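Phosphoglucosamine/phosphogalactosamine mutase (Sulfolobus tokodaii, PDB 2F7L) interconverts the 6-phosphates and 1-phosphates of glucosamine and galactosamine, supplying precursors of UDP-N-acetylglucosamine and UDP-N-acetylgalactosamine, with one magnesium ion per subunit. Local coordinates at residues His98-Ala101 and Pro102-Gly105. Numbering follows the deposited sequence.
Sequences HNPA and PYNG
Y103 N donates a hydrogen bond to P100 O over 3.1 Å, nearly straight at 163°. The donor sits above the carbonyl plane. This bond closes a type I beta turn from P100 to Y103, with A101 and P102 at its corners. R47 also bonds P100 O, so that carbonyl has two donors.

The Y103 side chain turns back along the loop, its CG anti to its own carbonyl carbon (chi1 -73°). N99 reaches over one face of the Y103 ring with ND2, its amide plane steeply tilted (66°) to the ring. N99 ND2 is 3.1 Å from Y103 CD1. P100 makes apolar contacts. The P100 and Y103 side chains lie side by side, with P100 CD 3.9 Å from Y103 CD2. Within the turn, P100 CB meets P102 CD at 3.8 Å. An alanine in place of Y103 would probably open a gap beside P100 CD and leave the N99 amide freer to turn.

The turn ends the loop between strands 90-94 and 103-109 of domain I. By similarity, this is the phosphoserine loop of phosphohexose mutases, in which S97, just before H98, is phosphorylated in catalysis and binds magnesium through its phosphate; S97 is unmodified here.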
ATOM      1  N   HIS A  98      -4.990  -1.949   6.339  1.00 48.41           N
ATOM      2  CA  HIS A  98      -6.323  -1.447   5.974  1.00 48.42           C
ATOM      3  C   HIS A  98      -7.482  -2.123   6.738  1.00 47.23           C
ATOM      4  O   HIS A  98      -8.622  -1.622   6.716  1.00 48.18           O
ATOM      5  CB  HIS A  98      -6.543  -1.703   4.489  1.00 49.45           C
ATOM      6  CG  HIS A  98      -6.346  -3.141   4.126  1.00 51.06           C
ATOM      7  ND1 HIS A  98      -5.095  -3.697   3.956  1.00 51.54           N
ATOM      8  CD2 HIS A  98      -7.227  -4.166   4.033  1.00 51.42           C
ATOM      9  CE1 HIS A  98      -5.215  -5.001   3.778  1.00 52.30           C
ATOM     10  NE2 HIS A  98      -6.499  -5.311   3.822  1.00 51.82           N
ATOM     11  N   ASN A  99      -7.198  -3.271   7.361  1.00 43.81           N
ATOM     12  CA  ASN A  99      -8.197  -4.034   8.109  1.00 39.94           C
ATOM     13  C   ASN A  99      -9.056  -3.151   8.999  1.00 37.23           C
ATOM     14  O   ASN A  99      -8.617  -2.106   9.460  1.00 35.96           O
ATOM     15  CB  ASN A  99      -7.520  -5.071   9.006  1.00 40.42           C
ATOM     16  CG  ASN A  99      -6.974  -6.240   8.244  1.00 40.58           C
ATOM     17  OD1 ASN A  99      -6.348  -6.083   7.195  1.00 41.31           O
ATOM     18  ND2 ASN A  99      -7.190  -7.433   8.778  1.00 41.49           N
ATOM     19  N   PRO A 100     -10.296  -3.581   9.264  1.00 35.14           N
ATOM     20  CA  PRO A 100     -11.256  -2.869  10.105  1.00 33.63           C
ATOM     21  C   PRO A 100     -10.620  -2.584  11.463  1.00 33.39           C
ATOM     22  O   PRO A 100      -9.588  -3.176  11.815  1.00 32.95           O
ATOM     23  CB  PRO A 100     -12.408  -3.854  10.216  1.00 33.22           C
ATOM     24  CG  PRO A 100     -12.358  -4.560   8.942  1.00 33.31           C
ATOM     25  CD  PRO A 100     -10.898  -4.813   8.730  1.00 34.11           C
ATOM     26  N   ALA A 101     -11.263  -1.698  12.219  1.00 32.22           N
ATOM     27  CA  ALA A 101     -10.799  -1.261  13.528  1.00 31.86           C
ATOM     28  C   ALA A 101     -10.398  -2.296  14.573  1.00 32.00           C
ATOM     29  O   ALA A 101      -9.453  -2.078  15.345  1.00 32.43           O
ATOM     30  CB  ALA A 101     -11.833  -0.347  14.134  1.00 32.47           C
ATOM     31  N   PRO A 102     -11.104  -3.426  14.633  1.00 31.82           N
ATOM     32  CA  PRO A 102     -10.678  -4.371  15.671  1.00 31.86           C
ATOM     33  C   PRO A 102      -9.387  -5.154  15.415  1.00 31.19           C
ATOM     34  O   PRO A 102      -8.914  -5.883  16.290  1.00 30.68           O
ATOM     35  CB  PRO A 102     -11.924  -5.252  15.871  1.00 30.81           C
ATOM     36  CG  PRO A 102     -12.570  -5.223  14.537  1.00 31.21           C
ATOM     37  CD  PRO A 102     -12.406  -3.804  14.057  1.00 31.62           C
ATOM     38  N   TYR A 103      -8.803  -4.971  14.240  1.00 30.68           N
ATOM     39  CA  TYR A 103      -7.570  -5.665  13.895  1.00 31.40           C
ATOM     40  C   TYR A 103      -6.299  -4.887  14.217  1.00 30.84           C
ATOM     41  O   TYR A 103      -6.307  -3.660  14.352  1.00 30.55           O
ATOM     42  CB  TYR A 103      -7.534  -5.970  12.395  1.00 33.72           C
ATOM     43  CG  TYR A 103      -8.460  -7.057  11.958  1.00 36.75           C
ATOM     44  CD1 TYR A 103      -7.979  -8.327  11.649  1.00 37.25           C
ATOM     45  CD2 TYR A 103      -9.837  -6.835  11.900  1.00 38.69           C
ATOM     46  CE1 TYR A 103      -8.855  -9.360  11.298  1.00 38.91           C
ATOM     47  CE2 TYR A 103     -10.723  -7.859  11.557  1.00 39.65           C
ATOM     48  CZ  TYR A 103     -10.228  -9.119  11.261  1.00 39.54           C
ATOM     49  OH  TYR A 103     -11.118 -10.133  10.969  1.00 40.34           O
ATOM     50  N   ASN A 104      -5.205  -5.630  14.328  1.00 29.98           N
ATOM     51  CA  ASN A 104      -3.885  -5.062  14.522  1.00 29.49           C
ATOM     52  C   ASN A 104      -2.920  -6.167  14.138  1.00 29.38           C
ATOM     53  O   ASN A 104      -3.336  -7.303  14.006  1.00 30.58           O
ATOM     54  CB  ASN A 104      -3.671  -4.597  15.948  1.00 28.29           C
ATOM     55  CG  ASN A 104      -2.770  -3.370  16.015  1.00 27.67           C
ATOM     56  OD1 ASN A 104      -2.818  -2.590  16.971  1.00 28.18           O
ATOM     57  ND2 ASN A 104      -1.946  -3.200  15.001  1.00 25.18           N
ATOM     58  N   GLY A 105      -1.655  -5.850  13.919  1.00 28.72           N
ATOM     59  CA  GLY A 105      -0.727  -6.889  13.531  1.00 27.84           C
ATOM     60  C   GLY A 105       0.739  -6.519  13.606  1.00 27.91           C
ATOM     61  O   GLY A 105       1.124  -5.498  14.179  1.00 28.76           O
TER